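Receptor-type adenylate cyclase GRESAG 4.1 (Trypanosoma brucei, PDB 1FX2) catalyses, through its cytoplasmic class III cyclase domain, the magnesium-dependent conversion of ATP to 3',5'-cyclic AMP and diphosphate, and could act as a receptor for an unknown ligand. Local coordinates at residues Pro12-Phe17 with Val136-Gly141; Arg43-Leu48 with Leu83-His88; Tyr52-Val57 with Ile66-Pro71; Gly173-Met178 with Arg222-Leu227; Ile194-Leu199 with Lys212-Asn217. All coordinates share one frame; numbering follows the deposited sequence. Where two conformers were deposited one is given.

Contact 1 of 5, residues Pro12-Phe17 with Val136-Gly141; sequences PVTLIF and VGIHTG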
# COMPACT_ATOMS: atom_id res chain seq x y z
N PRO A 12 13.45 -12.01 -9.29
CA PRO A 12 12.58 -10.86 -9.64
C PRO A 12 13.46 -9.68 -10.14
O PRO A 12 14.63 -9.51 -9.70
CB PRO A 12 11.96 -10.46 -8.31
CG PRO A 12 11.89 -11.89 -7.53
CD PRO A 12 13.30 -12.43 -7.89
N VAL A 13 12.88 -8.95 -11.08
CA VAL A 13 13.51 -7.79 -11.70
C VAL A 13 12.80 -6.56 -11.14
O VAL A 13 11.62 -6.53 -11.02
CB VAL A 13 13.32 -7.80 -13.22
CG1 VAL A 13 14.04 -6.60 -13.80
CG2 VAL A 13 13.95 -9.12 -13.85
N THR A 14 13.60 -5.55 -10.82
CA THR A 14 13.01 -4.25 -10.40
C THR A 14 13.06 -3.33 -11.61
O THR A 14 14.13 -3.22 -12.24
CB THR A 14 13.69 -3.64 -9.24
OG1 THR A 14 13.54 -4.52 -8.12
CG2 THR A 14 13.04 -2.34 -8.84
N LEU A 15 11.88 -2.86 -12.06
CA LEU A 15 11.82 -1.93 -13.22
C LEU A 15 11.43 -0.55 -12.76
O LEU A 15 10.60 -0.38 -11.89
CB LEU A 15 10.81 -2.38 -14.26
CG LEU A 15 11.15 -3.76 -14.84
CD1 LEU A 15 9.99 -4.29 -15.70
CD2 LEU A 15 12.48 -3.67 -15.65
N ILE A 16 12.10 0.42 -13.38
CA ILE A 16 11.83 1.86 -13.10
C ILE A 16 11.47 2.47 -14.43
O ILE A 16 12.14 2.29 -15.45
CB ILE A 16 13.09 2.56 -12.72
CG1 ILE A 16 13.81 1.87 -11.51
CG2 ILE A 16 12.76 3.98 -12.28
CD1 ILE A 16 15.21 2.47 -11.29
N PHE A 17 10.33 3.17 -14.49
CA PHE A 17 9.94 3.97 -15.65
C PHE A 17 9.90 5.40 -15.22
O PHE A 17 9.54 5.74 -14.10
CB PHE A 17 8.50 3.57 -16.17
CG PHE A 17 8.50 2.31 -16.94
CD1 PHE A 17 8.49 1.08 -16.30
CD2 PHE A 17 8.57 2.34 -18.32
CE1 PHE A 17 8.53 -0.14 -17.02
CE2 PHE A 17 8.60 1.10 -19.04
CZ PHE A 17 8.58 -0.14 -18.37
N VAL A 136 8.04 9.04 -11.63
CA VAL A 136 8.75 7.75 -11.61
C VAL A 136 7.86 6.68 -11.00
O VAL A 136 7.16 6.95 -9.97
CB VAL A 136 10.01 7.90 -10.70
CG1 VAL A 136 10.85 6.60 -10.69
CG2 VAL A 136 10.93 9.07 -11.20
N GLY A 137 7.91 5.50 -11.62
CA GLY A 137 7.19 4.34 -11.01
C GLY A 137 8.20 3.19 -10.89
O GLY A 137 9.02 2.96 -11.82
N ILE A 138 8.03 2.41 -9.82
CA ILE A 138 8.94 1.30 -9.55
C ILE A 138 8.14 0.07 -9.15
O ILE A 138 7.16 0.20 -8.38
CB ILE A 138 9.88 1.60 -8.34
CG1 ILE A 138 10.68 2.89 -8.60
CG2 ILE A 138 10.88 0.41 -8.14
CD1 ILE A 138 11.49 3.30 -7.38
N HIS A 139 8.43 -1.07 -9.81
CA HIS A 139 7.73 -2.31 -9.38
C HIS A 139 8.78 -3.40 -9.48
O HIS A 139 9.73 -3.34 -10.25
CB HIS A 139 6.55 -2.59 -10.35
CG HIS A 139 5.89 -3.91 -10.14
ND1 HIS A 139 5.37 -4.34 -8.92
CD2 HIS A 139 5.72 -4.93 -11.02
CE1 HIS A 139 4.89 -5.56 -9.08
NE2 HIS A 139 5.08 -5.94 -10.33
N THR A 140 8.55 -4.49 -8.73
CA THR A 140 9.49 -5.64 -8.71
C THR A 140 8.69 -6.89 -8.95
O THR A 140 7.63 -7.04 -8.34
CB THR A 140 10.15 -5.78 -7.35
OG1 THR A 140 10.92 -4.59 -7.10
CG2 THR A 140 11.07 -7.04 -7.36
N GLY A 141 9.15 -7.71 -9.88
CA GLY A 141 8.42 -8.99 -10.12
C GLY A 141 9.17 -9.85 -11.13
O GLY A 141 10.11 -9.43 -11.75
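Thr-14 and Thr-140 face each other as a non-hydrogen-bonded pair, and their hydroxyls close the gap: OG1 to OG1 is 2.8 Å. In both residues OG1 stands anti to the carbonyl carbon (chi1 -63°), which brings the oxygens together between the strands and turns each methyl toward a diagonal neighbour. Thr-14 CG2 meets Ile-138 CG2 at 3.6 Å, and Thr-140 CG2 meets Pro-12 CB at 3.7 Å. Farther along the same face, Ile-16 and Val-136 lie side by side and point the same way, Ile-16 CG2 touching Val-136 CG1 at 3.6 Å. Six backbone bonds tie the strands, two for each of the pairs Val-13/Gly-141, Leu-15/His-139 and Phe-17/Gly-137. The bond from Leu-15 N to His-139 O (2.9 Å) meets its acceptor almost end-on, whereas Val-13 N sits 45° out of the carbonyl plane of Gly-141. Two of the three partners on the opposite face are glycines, so Phe-17 and Val-13 have no side chain opposite them on strand 134-141. Helix 71-87 packs on the Thr-14 and Ile-16 face through Ala-74, while helix 159-169 takes the other through Pro-161 and Ala-164. His-139 ND1 is held by Thr-179 OG1, and Phe-234 meets the ring of Phe-17 edge to face. Strand 13-20 also carries Asp-19, a predicted magnesium ligand. This antiparallel pair lies in the middle of the ferredoxin-like sheet of class III nucleotidyl cyclases.

Contact 2 of 5, residues Arg43-Leu48 with Leu83-His88; sequences RMVRSL and LCFLHH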
# COMPACT_ATOMS: atom_id res chain seq x y z
N ARG A 43 21.68 13.02 -19.49
CA ARG A 43 23.00 12.83 -18.92
C ARG A 43 22.93 12.52 -17.42
O ARG A 43 23.64 11.66 -16.91
CB ARG A 43 23.81 14.11 -19.16
CG ARG A 43 24.22 14.30 -20.56
CD ARG A 43 25.29 15.40 -20.56
NE ARG A 43 24.77 16.70 -20.09
CZ ARG A 43 24.19 17.60 -20.90
NH1 ARG A 43 24.03 17.31 -22.20
NH2 ARG A 43 23.92 18.81 -20.44
N MET A 44 22.04 13.24 -16.68
CA MET A 44 21.91 12.97 -15.23
C MET A 44 21.34 11.57 -14.98
O MET A 44 21.85 10.86 -14.11
CB MET A 44 21.07 14.03 -14.56
CG MET A 44 21.80 15.39 -14.52
SD MET A 44 20.92 16.60 -13.48
CE MET A 44 19.55 17.03 -14.67
N VAL A 45 20.28 11.19 -15.72
CA VAL A 45 19.71 9.84 -15.49
C VAL A 45 20.79 8.78 -15.80
O VAL A 45 20.94 7.84 -15.03
CB VAL A 45 18.40 9.65 -16.34
CG1 VAL A 45 17.94 8.21 -16.21
CG2 VAL A 45 17.29 10.65 -15.85
N ARG A 46 21.53 8.94 -16.90
CA ARG A 46 22.51 7.93 -17.27
C ARG A 46 23.64 7.89 -16.31
O ARG A 46 24.14 6.76 -16.02
CB ARG A 46 22.93 8.11 -18.70
CG ARG A 46 21.84 7.73 -19.65
CD ARG A 46 22.15 8.01 -21.11
NE ARG A 46 21.16 7.42 -21.94
CZ ARG A 46 20.77 7.89 -23.10
NH1 ARG A 46 21.27 9.06 -23.59
NH2 ARG A 46 20.08 7.09 -23.84
N SER A 47 24.03 9.02 -15.72
CA SER A 47 25.06 9.01 -14.70
C SER A 47 24.61 8.17 -13.51
O SER A 47 25.43 7.40 -12.90
CB SER A 47 25.33 10.43 -14.24
OG SER A 47 26.26 10.43 -13.22
N LEU A 48 23.33 8.32 -13.13
CA LEU A 48 22.80 7.54 -12.03
C LEU A 48 22.67 6.06 -12.36
O LEU A 48 22.84 5.21 -11.43
CB LEU A 48 21.41 8.14 -11.62
CG LEU A 48 21.58 9.55 -11.08
CD1 LEU A 48 20.18 10.09 -10.76
CD2 LEU A 48 22.49 9.60 -9.81
N LEU A 83 16.59 14.35 -6.36
CA LEU A 83 17.51 15.28 -5.73
C LEU A 83 18.47 15.95 -6.74
O LEU A 83 18.58 17.18 -6.72
CB LEU A 83 18.28 14.59 -4.62
CG LEU A 83 17.35 14.12 -3.49
CD1 LEU A 83 18.12 13.07 -2.63
CD2 LEU A 83 16.96 15.30 -2.58
N CYS A 84 19.13 15.23 -7.64
CA CYS A 84 20.02 15.98 -8.52
C CYS A 84 19.27 16.84 -9.53
O CYS A 84 19.82 17.84 -10.07
CB CYS A 84 21.04 15.11 -9.20
SG CYS A 84 20.37 13.95 -10.27
N PHE A 85 18.07 16.43 -9.91
CA PHE A 85 17.34 17.36 -10.77
C PHE A 85 17.01 18.64 -10.01
O PHE A 85 17.08 19.77 -10.57
CB PHE A 85 16.05 16.70 -11.29
CG PHE A 85 16.26 15.90 -12.54
CD1 PHE A 85 17.16 14.86 -12.59
CD2 PHE A 85 15.49 16.22 -13.69
CE1 PHE A 85 17.31 14.08 -13.77
CE2 PHE A 85 15.67 15.46 -14.87
CZ PHE A 85 16.58 14.37 -14.88
N LEU A 86 16.67 18.55 -8.72
CA LEU A 86 16.36 19.74 -7.93
C LEU A 86 17.62 20.62 -7.81
O LEU A 86 17.57 21.86 -7.88
CB LEU A 86 15.90 19.29 -6.52
CG LEU A 86 15.83 20.46 -5.51
CD1 LEU A 86 14.57 21.39 -5.85
CD2 LEU A 86 15.47 19.78 -4.13
N HIS A 87 18.77 19.96 -7.70
CA HIS A 87 20.03 20.70 -7.51
C HIS A 87 20.62 21.28 -8.77
O HIS A 87 21.32 22.29 -8.72
CB HIS A 87 21.07 19.81 -6.86
CG HIS A 87 20.63 19.25 -5.54
ND1 HIS A 87 21.15 18.07 -5.02
CD2 HIS A 87 19.65 19.65 -4.69
CE1 HIS A 87 20.49 17.79 -3.90
NE2 HIS A 87 19.59 18.72 -3.66
N HIS A 88 20.24 20.73 -9.90
CA HIS A 88 20.76 21.18 -11.19
C HIS A 88 20.39 22.62 -11.54
O HIS A 88 19.32 23.04 -11.31
CB HIS A 88 20.22 20.25 -12.30
CG HIS A 88 20.74 20.53 -13.66
ND1 HIS A 88 22.03 20.17 -14.03
CD2 HIS A 88 20.15 21.08 -14.74
CE1 HIS A 88 22.19 20.51 -15.31
NE2 HIS A 88 21.08 21.06 -15.76
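Met-44 and Cys-84 are the closest backbone points (CA to CA 7.6 Å) of two helix segments whose axes pass 10.8 Å apart at 144°, antiparallel but well skewed. The contact joins helices 34-51 and 71-87 of the cyclase domain, and its core is a Met-aromatic contact. No hydrogen bond crosses it. The methyl of Met-44 is held between two rings of the second helix end: CE lies over the centre of the Phe-85 ring, 3.8 Å from its centroid and 10° off the normal, and also over one face of the His-88 ring, 4.0 Å from that centroid and nearer the rim. A bend at chi3 (-76°) tucks this methyl in between them, while SD stays oblique to both rings. Met-44 SD lies 3.8 Å from Cys-84 O, a carbonyl already engaged by His-88 N in the last turn of the helix. His-88 leaves the helix with CG anti to its backbone N, which swings the imidazole back over Met-44. Trp-90 meets the His-88 ring edge to face and gives NE1 to Phe-85 O; His-41 stands nearly perpendicular to the Phe-85 ring. Phe-85 and Leu-86 also line the pocket that holds a dithiothreitol molecule, probably from the crystallisation liquor. Deeper in, where Val-45 rests on Phe-64 and Ile-66 of the sheet, its CG2 approaches Phe-85 obliquely, 3.9 Å from CZ.

Contact 3 of 5, residues Tyr52-Val57 with Ile66-Pro71; sequences YKCYEV and IASKSP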
# COMPACT_ATOMS: atom_id res chain seq x y z
N TYR A 52 24.50 3.43 -9.79
CA TYR A 52 23.74 2.40 -9.08
C TYR A 52 23.76 1.03 -9.77
O TYR A 52 22.99 0.12 -9.37
CB TYR A 52 22.30 2.89 -8.75
CG TYR A 52 22.37 4.00 -7.79
CD1 TYR A 52 22.24 5.36 -8.19
CD2 TYR A 52 22.65 3.72 -6.48
CE1 TYR A 52 22.38 6.36 -7.26
CE2 TYR A 52 22.81 4.71 -5.56
CZ TYR A 52 22.66 6.04 -5.97
OH TYR A 52 22.77 7.09 -5.08
N LYS A 53 24.62 0.87 -10.80
CA LYS A 53 24.82 -0.45 -11.46
C LYS A 53 23.56 -1.05 -12.01
O LYS A 53 23.32 -2.26 -11.95
CB LYS A 53 25.51 -1.46 -10.50
CG LYS A 53 26.85 -0.86 -10.01
CD LYS A 53 27.58 -1.80 -9.05
CE LYS A 53 29.01 -1.30 -8.78
NZ LYS A 53 29.10 -0.65 -7.45
N CYS A 54 22.67 -0.15 -12.46
CA CYS A 54 21.43 -0.57 -13.12
C CYS A 54 21.64 -0.71 -14.63
O CYS A 54 22.80 -0.48 -15.13
CB CYS A 54 20.31 0.48 -12.80
SG CYS A 54 19.79 0.52 -11.09
N TYR A 55 20.58 -0.98 -15.38
CA TYR A 55 20.72 -1.24 -16.80
C TYR A 55 19.67 -0.47 -17.56
O TYR A 55 18.47 -0.58 -17.30
CB TYR A 55 20.47 -2.76 -17.02
CG TYR A 55 20.54 -3.22 -18.46
CD1 TYR A 55 21.76 -3.28 -19.11
CD2 TYR A 55 19.40 -3.61 -19.13
CE1 TYR A 55 21.84 -3.74 -20.43
CE2 TYR A 55 19.45 -4.07 -20.47
CZ TYR A 55 20.69 -4.12 -21.09
OH TYR A 55 20.74 -4.57 -22.39
N GLU A 56 20.11 0.32 -18.53
CA GLU A 56 19.16 1.04 -19.35
C GLU A 56 18.57 0.06 -20.34
O GLU A 56 19.31 -0.41 -21.26
CB GLU A 56 19.87 2.20 -20.08
CG GLU A 56 18.92 3.08 -20.94
CD GLU A 56 19.66 4.26 -21.57
OE1 GLU A 56 20.64 4.72 -20.99
OE2 GLU A 56 19.20 4.60 -22.68
N VAL A 57 17.25 -0.18 -20.30
CA VAL A 57 16.63 -1.11 -21.24
C VAL A 57 16.40 -0.35 -22.53
O VAL A 57 16.76 -0.84 -23.64
CB VAL A 57 15.30 -1.64 -20.68
CG1 VAL A 57 14.64 -2.60 -21.70
CG2 VAL A 57 15.57 -2.26 -19.30
N ILE A 66 14.29 1.35 -17.08
CA ILE A 66 15.58 0.95 -16.42
C ILE A 66 15.33 -0.34 -15.60
O ILE A 66 14.27 -0.46 -14.97
CB ILE A 66 16.04 2.07 -15.44
CG1 ILE A 66 16.33 3.37 -16.23
CG2 ILE A 66 17.35 1.62 -14.68
CD1 ILE A 66 16.37 4.59 -15.35
N ALA A 67 16.26 -1.31 -15.70
CA ALA A 67 16.11 -2.56 -14.92
C ALA A 67 17.21 -2.64 -13.88
O ALA A 67 18.30 -2.13 -14.06
CB ALA A 67 16.18 -3.80 -15.86
N SER A 68 16.93 -3.29 -12.77
CA SER A 68 17.96 -3.43 -11.72
C SER A 68 17.86 -4.84 -11.09
O SER A 68 16.77 -5.34 -10.87
CB SER A 68 17.65 -2.45 -10.58
OG SER A 68 18.62 -2.60 -9.56
N LYS A 69 19.03 -5.45 -10.87
CA LYS A 69 19.07 -6.75 -10.12
C LYS A 69 18.81 -6.54 -8.65
O LYS A 69 18.47 -7.46 -7.95
CB LYS A 69 20.48 -7.33 -10.27
CG LYS A 69 20.78 -7.76 -11.62
CD LYS A 69 22.27 -8.27 -11.62
CE LYS A 69 22.69 -8.63 -12.99
NZ LYS A 69 24.07 -9.24 -12.97
N SER A 70 18.84 -5.29 -8.17
CA SER A 70 18.68 -4.95 -6.76
C SER A 70 17.50 -4.00 -6.56
O SER A 70 17.51 -2.91 -7.11
CB SER A 70 19.96 -4.20 -6.28
OG SER A 70 19.74 -3.54 -5.07
N PRO A 71 16.55 -4.31 -5.73
CA PRO A 71 15.44 -3.40 -5.51
C PRO A 71 15.94 -2.13 -4.82
O PRO A 71 15.51 -1.01 -5.17
CB PRO A 71 14.51 -4.19 -4.59
CG PRO A 71 14.84 -5.63 -4.90
CD PRO A 71 16.29 -5.65 -5.11
O HOH W 1 21.44 -2.48 -9.59
O HOH W 2 21.25 -4.26 -12.21
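The flat ring of Tyr-55 leads away from Ala-67: CG is anti to the backbone N (chi1 179°), leaving CB 3.7 Å from Ala-67 O while the phenol reaches out to Asn-2 and Tyr-154, both bonded to its OH. The backbones pair across this beta hairpin of strands 55-60 and 63-68. Ala-67 N gives a straight bond (2.8 Å, 168°) to Tyr-55 O within its carbonyl plane; the return bond from Tyr-55 N to Ala-67 O is more bent at 146°. Across the sheet from the Tyr-55 ring, Ile-66 CG2 packs on Cys-54 CB at 3.7 Å, above which helix 71-87 lies, with Leu-77 on Cys-54. On the Ala-67 side, Val-57 CG2 touches Ala-67 CB at 3.8 Å, and Tyr-156 of strand 154-157 packs on both. Before Cys-54 the two chains are bridged by waters. One molecule accepts from Lys-69 N and lies close to Lys-53 O. Another donates to Ser-68 OG and lies near Tyr-52 O. Ser-68 OG in turn donates to Ser-70 O at 2.7 Å.

Contact 4 of 5, residues Gly173-Met178 with Arg222-Leu227; sequences GGQVLM and RNFAAL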
# COMPACT_ATOMS: atom_id res chain seq x y z
N GLY A 173 4.47 14.78 -11.45
CA GLY A 173 5.84 15.16 -11.67
C GLY A 173 6.51 15.43 -10.33
O GLY A 173 5.94 16.07 -9.44
N GLY A 174 7.75 14.97 -10.22
CA GLY A 174 8.39 15.10 -8.92
C GLY A 174 8.11 14.02 -7.88
O GLY A 174 8.64 14.04 -6.79
N GLN A 175 7.20 13.11 -8.21
CA GLN A 175 6.74 12.06 -7.30
C GLN A 175 7.27 10.70 -7.79
O GLN A 175 7.37 10.44 -8.99
CB GLN A 175 5.18 12.05 -7.41
CG GLN A 175 4.50 11.19 -6.27
CD GLN A 175 3.01 11.36 -6.32
OE1 GLN A 175 2.44 11.55 -7.36
NE2 GLN A 175 2.35 11.20 -5.17
N VAL A 176 7.63 9.87 -6.81
CA VAL A 176 8.10 8.50 -7.07
C VAL A 176 7.14 7.55 -6.37
O VAL A 176 6.91 7.65 -5.15
CB VAL A 176 9.52 8.27 -6.46
CG1 VAL A 176 9.96 6.78 -6.69
CG2 VAL A 176 10.55 9.26 -7.16
N LEU A 177 6.49 6.68 -7.17
CA LEU A 177 5.61 5.66 -6.60
C LEU A 177 6.24 4.29 -6.73
O LEU A 177 6.91 3.98 -7.74
CB LEU A 177 4.31 5.61 -7.43
CG LEU A 177 3.50 6.93 -7.35
CD1 LEU A 177 2.17 6.75 -8.20
CD2 LEU A 177 3.16 7.38 -5.92
N MET A 178 6.04 3.49 -5.70
CA MET A 178 6.52 2.11 -5.70
C MET A 178 5.31 1.23 -5.39
O MET A 178 4.49 1.57 -4.51
CB MET A 178 7.56 1.88 -4.58
CG MET A 178 8.84 2.78 -4.53
SD MET A 178 9.69 2.56 -2.88
CE MET A 178 9.21 1.14 -2.72
N ARG A 222 8.09 17.88 0.04
CA ARG A 222 7.42 18.04 -1.21
C ARG A 222 6.08 17.29 -1.12
O ARG A 222 6.05 16.07 -0.75
CB ARG A 222 8.35 17.39 -2.26
CG ARG A 222 7.90 17.59 -3.65
CD ARG A 222 8.90 16.90 -4.65
NE ARG A 222 9.98 17.80 -5.11
CZ ARG A 222 10.84 17.40 -6.02
NH1 ARG A 222 10.79 16.18 -6.55
NH2 ARG A 222 11.74 18.29 -6.52
N ASN A 223 4.99 17.96 -1.50
CA ASN A 223 3.65 17.41 -1.53
C ASN A 223 3.02 17.48 -2.91
O ASN A 223 3.52 18.23 -3.81
CB ASN A 223 2.79 18.13 -0.47
CG ASN A 223 3.23 17.74 0.92
OD1 ASN A 223 3.36 16.53 1.23
ND2 ASN A 223 3.58 18.72 1.72
N PHE A 224 1.98 16.67 -3.13
CA PHE A 224 1.43 16.50 -4.43
C PHE A 224 -0.09 16.49 -4.41
O PHE A 224 -0.75 16.28 -3.41
CB PHE A 224 1.85 15.06 -4.94
CG PHE A 224 3.31 14.82 -4.88
CD1 PHE A 224 4.14 15.31 -5.89
CD2 PHE A 224 3.89 14.20 -3.76
CE1 PHE A 224 5.53 15.19 -5.79
CE2 PHE A 224 5.25 14.09 -3.69
CZ PHE A 224 6.07 14.58 -4.71
N ALA A 225 -0.61 16.73 -5.59
CA ALA A 225 -2.04 16.59 -5.82
C ALA A 225 -2.40 15.09 -5.86
O ALA A 225 -1.56 14.23 -5.79
CB ALA A 225 -2.31 17.15 -7.20
N ALA A 226 -3.66 14.80 -6.12
CA ALA A 226 -4.09 13.45 -6.26
C ALA A 226 -3.35 12.79 -7.42
O ALA A 226 -2.83 13.41 -8.39
CB ALA A 226 -5.63 13.48 -6.51
N LEU A 227 -3.37 11.46 -7.37
CA LEU A 227 -2.77 10.65 -8.45
C LEU A 227 -3.49 10.96 -9.78
O LEU A 227 -4.70 11.31 -9.79
CB LEU A 227 -2.80 9.18 -8.13
CG LEU A 227 -1.93 8.85 -6.95
CD1 LEU A 227 -1.89 7.29 -6.78
CD2 LEU A 227 -0.46 9.40 -7.14
O HOH W 3 -0.54 12.00 -4.50
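A single hydrogen bond joins Arg-222 to Gly-174: NH1 donates to the carbonyl O at 3.0 Å, lying in the carbonyl plane on a lone pair, while the oxygen sits slightly out of the guanidinium plane. A bend at chi3 (-91°) turns the guanidinium toward the glycine. NH1 is shared with Gln-82 OE1, NH2 serves Leu-128 O and a bound dithiothreitol, and Trp-129 adds a cation-pi contact, so the group is fixed from several sides. Stacking dominates the middle of the contact. The amide of Gln-175 lies nearly parallel to the Phe-224 ring, 19° between planes, and CB of Gln-175 makes a CH-pi contact over the same face nearer the rim, 3.6 Å from CE1 of Phe-224. The carbonyl of Gly-174 meets the ring edge, its O 3.4 Å from Phe-224 CZ. Gly-174 has a positive phi (84°), a backbone shape suited to glycine, and this lets Arg-222 and Phe-224 come close to its backbone. In this way the chain after strand 211-216 folds back over the start of strand 176-179 in the central sheet of the cyclase domain. The leucine tips add an apolar contact: Leu-177 CD1 and Leu-227 CD2 meet end to end at 3.9 Å. Leu-227 CD2 also lies 3.6 Å from Gln-175 OE1, an oxygen that accepts from Asn-172 N. A water accepts from Gln-175 NE2 and donates to Ala-225 O at 2.8 Å.

Contact 5 of 5, residues Ile194-Leu199 with Lys212-Asn217; sequences IDVTAL and KMYQLN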
# COMPACT_ATOMS: atom_id res chain seq x y z
N ILE A 194 14.64 4.35 4.16
CA ILE A 194 13.83 5.18 3.28
C ILE A 194 12.61 5.63 4.06
O ILE A 194 12.25 5.01 5.08
CB ILE A 194 13.41 4.49 1.98
CG1 ILE A 194 12.67 3.20 2.27
CG2 ILE A 194 14.64 4.24 1.10
CD1 ILE A 194 12.08 2.60 1.05
N ASP A 195 11.89 6.60 3.50
CA ASP A 195 10.75 7.25 4.03
C ASP A 195 9.61 7.12 3.00
O ASP A 195 9.77 7.67 1.90
CB ASP A 195 11.19 8.75 4.15
CG ASP A 195 10.14 9.67 4.76
OD1 ASP A 195 8.90 9.43 4.80
OD2 ASP A 195 10.59 10.81 5.08
N VAL A 196 8.61 6.31 3.29
CA VAL A 196 7.43 6.16 2.39
C VAL A 196 6.12 6.63 3.03
O VAL A 196 5.95 6.62 4.27
CB VAL A 196 7.25 4.73 1.84
CG1 VAL A 196 8.51 4.27 1.07
CG2 VAL A 196 6.86 3.75 2.96
N THR A 197 5.17 7.00 2.19
CA THR A 197 3.82 7.35 2.62
C THR A 197 2.87 6.44 1.86
O THR A 197 2.93 6.33 0.61
CB THR A 197 3.51 8.76 2.26
OG1 THR A 197 4.41 9.60 3.01
CG2 THR A 197 2.01 9.08 2.62
N ALA A 198 2.05 5.66 2.59
CA ALA A 198 1.06 4.83 1.93
C ALA A 198 0.00 5.64 1.24
O ALA A 198 -0.56 6.55 1.83
CB ALA A 198 0.35 3.88 2.97
N LEU A 199 -0.33 5.25 0.01
CA LEU A 199 -1.36 5.92 -0.70
C LEU A 199 -2.58 4.97 -0.88
O LEU A 199 -3.50 5.35 -1.59
CB LEU A 199 -0.83 6.46 -2.07
CG LEU A 199 0.34 7.50 -2.00
CD1 LEU A 199 0.72 7.99 -3.40
CD2 LEU A 199 0.07 8.71 -1.18
N LYS A 212 -1.66 -1.53 -4.40
CA LYS A 212 -1.36 -0.71 -3.22
C LYS A 212 -0.05 0.05 -3.57
O LYS A 212 0.94 -0.63 -3.90
CB LYS A 212 -1.15 -1.62 -2.01
CG LYS A 212 -2.44 -2.14 -1.36
CD LYS A 212 -2.86 -3.53 -1.88
CE LYS A 212 -4.31 -3.86 -1.46
NZ LYS A 212 -4.63 -5.26 -1.93
N MET A 213 -0.13 1.38 -3.53
CA MET A 213 0.95 2.28 -3.89
C MET A 213 1.59 2.93 -2.71
O MET A 213 0.91 3.25 -1.71
CB MET A 213 0.44 3.43 -4.76
CG MET A 213 -0.09 3.07 -6.03
SD MET A 213 1.23 2.33 -6.96
CE MET A 213 0.14 1.94 -8.37
N TYR A 214 2.91 3.13 -2.79
CA TYR A 214 3.64 3.81 -1.78
C TYR A 214 4.39 4.96 -2.43
O TYR A 214 5.06 4.76 -3.44
CB TYR A 214 4.63 2.84 -1.11
CG TYR A 214 3.93 1.86 -0.22
CD1 TYR A 214 3.26 0.77 -0.76
CD2 TYR A 214 3.78 2.15 1.13
CE1 TYR A 214 2.41 0.00 0.03
CE2 TYR A 214 2.95 1.35 1.93
CZ TYR A 214 2.28 0.32 1.33
OH TYR A 214 1.46 -0.46 2.15
N GLN A 215 4.32 6.11 -1.80
CA GLN A 215 5.06 7.29 -2.27
C GLN A 215 6.40 7.26 -1.59
O GLN A 215 6.48 7.28 -0.34
CB GLN A 215 4.25 8.52 -1.90
CG GLN A 215 5.02 9.84 -2.09
CD GLN A 215 4.18 11.00 -1.68
OE1 GLN A 215 4.41 11.66 -0.61
NE2 GLN A 215 3.10 11.18 -2.37
N LEU A 216 7.46 7.30 -2.39
CA LEU A 216 8.83 7.41 -1.80
C LEU A 216 9.10 8.84 -1.57
O LEU A 216 9.18 9.63 -2.55
CB LEU A 216 9.86 6.77 -2.80
CG LEU A 216 11.33 6.95 -2.37
CD1 LEU A 216 11.58 5.93 -1.23
CD2 LEU A 216 12.19 6.50 -3.53
N ASN A 217 9.41 9.23 -0.34
CA ASN A 217 9.62 10.64 -0.07
C ASN A 217 11.11 10.85 -0.33
O ASN A 217 11.95 10.21 0.29
CB ASN A 217 9.18 10.92 1.37
CG ASN A 217 7.68 10.72 1.56
OD1 ASN A 217 7.17 9.98 2.47
ND2 ASN A 217 6.94 11.30 0.68
O HOH W 4 13.30 8.18 1.35
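Thr-197 and Gln-215 form the hydrogen-bonded centre of a beta hairpin, strands 196-202 and 211-216, whose first strand is the outermost of the sheet within the chain. Here the backbones are close: Gln-215 N to Thr-197 O is 2.8 Å and nearly straight at 173°, and Thr-197 N returns a bond to Gln-215 O. The denser side chains lie on the face of Val-196, Ala-198 and Tyr-214. The tyrosine ring is approached obliquely by both neighbours, Ala-198 CB at 3.8 Å from CE2 and Val-196 CG2 at 3.9 Å from CD2. This face also meets the second subunit of the assembly, where Leu-83 of that subunit packs on Tyr-214 and Glu-80 of that subunit on Ala-198. Leu-199 CD1 adds an apolar contact on the other face, 3.9 Å from Gln-215 CB. More polar and solvent-facing is the end at exposed Asp-195, although a straight backbone bond still closes it, Asn-217 N to Asp-195 O at 2.8 Å. A water there accepts from Asp-195 N and donates to Asn-217 O. Asp-195 OD1 lies 3.0 Å from Asn-217 OD1, two acceptors with no hydrogen bond between them. Two side-chain bonds fix the Asn-217 amide: ND2 gives to Gln-215 OE1, and Thr-197 OG1 donates to Asn-217 OD1 at 2.8 Å, on a lone pair in the amide carbonyl plane.

Overall arrangement
Contacts 1, 3, 4 and 5 share the seven-stranded sheet, in which contact 3 joins the two strands at one edge, contact 1 the third and fourth strands, and contact 5 the two at the other edge. Backbone bonds link contact 1 to contact 3, their centres 9 Å apart. They also link contact 1 to contact 4, whose centres are 17 Å apart, and contact 4 to contact 5, 10 Å between centres. Contact 2 brings together two helices on one side of the sheet, and a salt bridge from Arg-46 to Glu-56 ties it to contact 3. Along the chain, contact 3 nests in contact 2, both within the loop closed by contact 1; contact 5 nests in contact 4.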